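Long-range contact in MATE family efflux transporter (Vibrio cholerae, PDB 6IDP), which probably exports drugs and other compounds across the bacterial membrane as a MATE multidrug transporter, with conformational changes that depend on protons: residues A[64-68]-A[144-149]. Residue numbers count along the deposited sequence, not the author numbering.
Sequences QVGLG and GAMLYF. With OLC ((2R)-2,3-dihydroxypropyl (9Z)-octadec-9-enoate), chain B.
Segments 64-68 and 144-149, on transmembrane helices 54-80 and 124-156 of a MATE transporter, are alpha-helical and run nearly parallel (axes 9.9 Å apart at closest approach, 14°). Knob-into-hole packing joins these two helices within the first MatE repeat. Gln64 lies level with Ala145 (CA-CA 5.9 Å) and Gly68 with Phe149 (CA-CA 6.2 Å). Gln64 is a knob in the hole formed by Gly144, Ala145, Tyr148 and Phe149. Its p, t rotamer (chi3 62°) sets NE2 3.4 Å from Tyr148 CB and OE1 3.6 Å from Ala145 CB. Tyr148 (t, chi2 81°) reaches across to helix 54-80. Gly68 leaves room for it: a CB there would clash with Tyr148 CE2. Phe149 (m, chi2 -34°) presents one ring face to Leu67 (t, p), whose CD2 makes a CH-pi contact, 3.9 Å from the ring centroid and 24° off the normal. Ile95 and Val102 of helix 84-111 also touch Phe149. A monoolein chain runs past Gln64 and Gly144. No direct hydrogen bond joins the segments; one water O bridges them, donating a hydrogen bond to Val65 O at 3.0 Å and hydrogen-bonding Tyr148 OH at 2.4 Å.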
ATOM      1  N   GLN A  64      -2.523  -1.326  -9.595  1.00 30.85           N
ATOM      2  CA  GLN A  64      -3.865  -1.458  -9.041  1.00 35.01           C
ATOM      3  C   GLN A  64      -4.106  -0.464  -7.902  1.00 35.04           C
ATOM      4  O   GLN A  64      -5.233  -0.008  -7.702  1.00 34.11           O
ATOM      5  CB  GLN A  64      -4.120  -2.895  -8.565  1.00 34.55           C
ATOM      6  CG  GLN A  64      -3.490  -3.264  -7.232  1.00 39.34           C
ATOM      7  CD  GLN A  64      -3.717  -4.719  -6.870  1.00 44.44           C
ATOM      8  OE1 GLN A  64      -3.280  -5.623  -7.582  1.00 46.78           O
ATOM      9  NE2 GLN A  64      -4.404  -4.952  -5.761  1.00 43.00           N
ATOM     10  N   VAL A  65      -3.052  -0.122  -7.165  1.00 26.29           N
ATOM     11  CA  VAL A  65      -3.179   0.861  -6.093  1.00 41.66           C
ATOM     12  C   VAL A  65      -3.398   2.249  -6.694  1.00 33.31           C
ATOM     13  O   VAL A  65      -4.251   3.004  -6.228  1.00 32.70           O
ATOM     14  CB  VAL A  65      -1.946   0.866  -5.167  1.00 44.31           C
ATOM     15  CG1 VAL A  65      -1.939   2.105  -4.285  1.00 40.85           C
ATOM     16  CG2 VAL A  65      -1.938  -0.387  -4.304  1.00 40.42           C
ATOM     17  N   GLY A  66      -2.639   2.563  -7.741  1.00 28.16           N
ATOM     18  CA  GLY A  66      -2.807   3.809  -8.468  1.00 29.73           C
ATOM     19  C   GLY A  66      -4.222   4.026  -8.978  1.00 33.36           C
ATOM     20  O   GLY A  66      -4.743   5.141  -8.917  1.00 40.32           O
ATOM     21  N   LEU A  67      -4.851   2.965  -9.477  1.00 30.81           N
ATOM     22  CA  LEU A  67      -6.234   3.055  -9.939  1.00 26.77           C
ATOM     23  C   LEU A  67      -7.197   3.161  -8.761  1.00 28.87           C
ATOM     24  O   LEU A  67      -8.208   3.861  -8.839  1.00 33.20           O
ATOM     25  CB  LEU A  67      -6.600   1.852 -10.814  1.00 27.70           C
ATOM     26  CG  LEU A  67      -8.049   1.806 -11.314  1.00 30.97           C
ATOM     27  CD1 LEU A  67      -8.424   3.095 -12.040  1.00 30.14           C
ATOM     28  CD2 LEU A  67      -8.282   0.601 -12.213  1.00 25.47           C
ATOM     29  N   GLY A  68      -6.885   2.466  -7.673  1.00 28.62           N
ATOM     30  CA  GLY A  68      -7.698   2.534  -6.469  1.00 28.77           C
ATOM     31  C   GLY A  68      -7.729   3.934  -5.877  1.00 28.75           C
ATOM     32  O   GLY A  68      -8.777   4.413  -5.435  1.00 30.19           O
ATOM     33  N   GLY A 144      -6.926 -10.787  -7.826  1.00 33.08           N
ATOM     34  CA  GLY A 144      -6.665  -9.930  -6.683  1.00 31.56           C
ATOM     35  C   GLY A 144      -6.871  -8.459  -6.991  1.00 32.82           C
ATOM     36  O   GLY A 144      -7.404  -7.712  -6.171  1.00 36.03           O
ATOM     37  N   ALA A 145      -6.445  -8.046  -8.181  1.00 33.59           N
ATOM     38  CA  ALA A 145      -6.615  -6.669  -8.625  1.00 32.73           C
ATOM     39  C   ALA A 145      -8.095  -6.308  -8.734  1.00 35.58           C
ATOM     40  O   ALA A 145      -8.506  -5.230  -8.311  1.00 38.19           O
ATOM     41  CB  ALA A 145      -5.917  -6.452  -9.958  1.00 27.13           C
ATOM     42  N   MET A 146      -8.885  -7.222  -9.296  1.00 29.37           N
ATOM     43  CA  MET A 146     -10.318  -7.009  -9.470  1.00 27.46           C
ATOM     44  C   MET A 146     -11.051  -6.901  -8.138  1.00 28.07           C
ATOM     45  O   MET A 146     -11.930  -6.053  -7.979  1.00 27.81           O
ATOM     46  CB  MET A 146     -10.933  -8.137 -10.300  1.00 24.56           C
ATOM     47  CG  MET A 146     -10.448  -8.189 -11.731  1.00 31.87           C
ATOM     48  SD  MET A 146     -10.656  -6.621 -12.591  1.00 48.87           S
ATOM     49  CE  MET A 146     -12.421  -6.355 -12.418  1.00 28.87           C
ATOM     50  N   LEU A 147     -10.702  -7.774  -7.197  1.00 21.83           N
ATOM     51  CA  LEU A 147     -11.272  -7.708  -5.857  1.00 33.50           C
ATOM     52  C   LEU A 147     -10.921  -6.367  -5.217  1.00 34.18           C
ATOM     53  O   LEU A 147     -11.756  -5.743  -4.563  1.00 34.13           O
ATOM     54  CB  LEU A 147     -10.771  -8.868  -4.991  1.00 29.78           C
ATOM     55  CG  LEU A 147     -11.324  -8.976  -3.567  1.00 24.45           C
ATOM     56  CD1 LEU A 147     -12.844  -9.034  -3.579  1.00 22.94           C
ATOM     57  CD2 LEU A 147     -10.754 -10.192  -2.853  1.00 24.11           C
ATOM     58  N   TYR A 148      -9.685  -5.923  -5.431  1.00 31.73           N
ATOM     59  CA  TYR A 148      -9.226  -4.647  -4.897  1.00 29.87           C
ATOM     60  C   TYR A 148     -10.003  -3.473  -5.497  1.00 30.96           C
ATOM     61  O   TYR A 148     -10.298  -2.498  -4.804  1.00 29.95           O
ATOM     62  CB  TYR A 148      -7.724  -4.467  -5.144  1.00 28.39           C
ATOM     63  CG  TYR A 148      -7.161  -3.209  -4.516  1.00 36.80           C
ATOM     64  CD1 TYR A 148      -6.829  -3.175  -3.169  1.00 39.52           C
ATOM     65  CD2 TYR A 148      -6.969  -2.055  -5.267  1.00 33.37           C
ATOM     66  CE1 TYR A 148      -6.320  -2.030  -2.584  1.00 37.03           C
ATOM     67  CE2 TYR A 148      -6.459  -0.902  -4.690  1.00 32.04           C
ATOM     68  CZ  TYR A 148      -6.137  -0.898  -3.349  1.00 36.45           C
ATOM     69  OH  TYR A 148      -5.627   0.241  -2.767  1.00 41.04           O
ATOM     70  N   PHE A 149     -10.331  -3.569  -6.782  1.00 28.55           N
ATOM     71  CA  PHE A 149     -11.091  -2.517  -7.450  1.00 26.80           C
ATOM     72  C   PHE A 149     -12.511  -2.435  -6.895  1.00 25.75           C
ATOM     73  O   PHE A 149     -13.062  -1.345  -6.744  1.00 29.00           O
ATOM     74  CB  PHE A 149     -11.119  -2.745  -8.966  1.00 27.70           C
ATOM     75  CG  PHE A 149      -9.761  -2.707  -9.613  1.00 30.30           C
ATOM     76  CD1 PHE A 149      -8.770  -1.861  -9.137  1.00 31.38           C
ATOM     77  CD2 PHE A 149      -9.473  -3.529 -10.696  1.00 29.15           C
ATOM     78  CE1 PHE A 149      -7.517  -1.831  -9.733  1.00 34.82           C
ATOM     79  CE2 PHE A 149      -8.221  -3.507 -11.291  1.00 26.63           C
ATOM     80  CZ  PHE A 149      -7.246  -2.657 -10.814  1.00 32.52           C
TER
HETATM   81  C18 OLC B 501      -7.674  -8.527  -1.241  1.00 54.74           C
HETATM   82  C10 OLC B 501      -2.454  -3.818  -0.837  1.00 69.11           C
HETATM   83  C9  OLC B 501      -2.519  -2.672  -0.127  1.00 67.69           C
HETATM   84  C17 OLC B 501      -7.000  -7.496  -2.120  1.00 57.25           C
HETATM   85  C11 OLC B 501      -2.839  -3.835  -2.299  1.00 69.06           C
HETATM   86  C8  OLC B 501      -2.979  -1.391  -0.785  1.00 66.55           C
HETATM   87  C16 OLC B 501      -6.195  -8.194  -3.195  1.00 62.56           C
HETATM   88  C12 OLC B 501      -2.862  -5.262  -2.807  1.00 71.69           C
HETATM   89  C15 OLC B 501      -4.985  -7.361  -3.563  1.00 65.63           C
HETATM   90  C13 OLC B 501      -3.672  -6.123  -1.862  1.00 73.65           C
HETATM   91  C14 OLC B 501      -3.927  -7.479  -2.486  1.00 71.61           C
HETATM   92  O   HOH W   1      -5.484   2.525  -3.570  1.00 68.62           O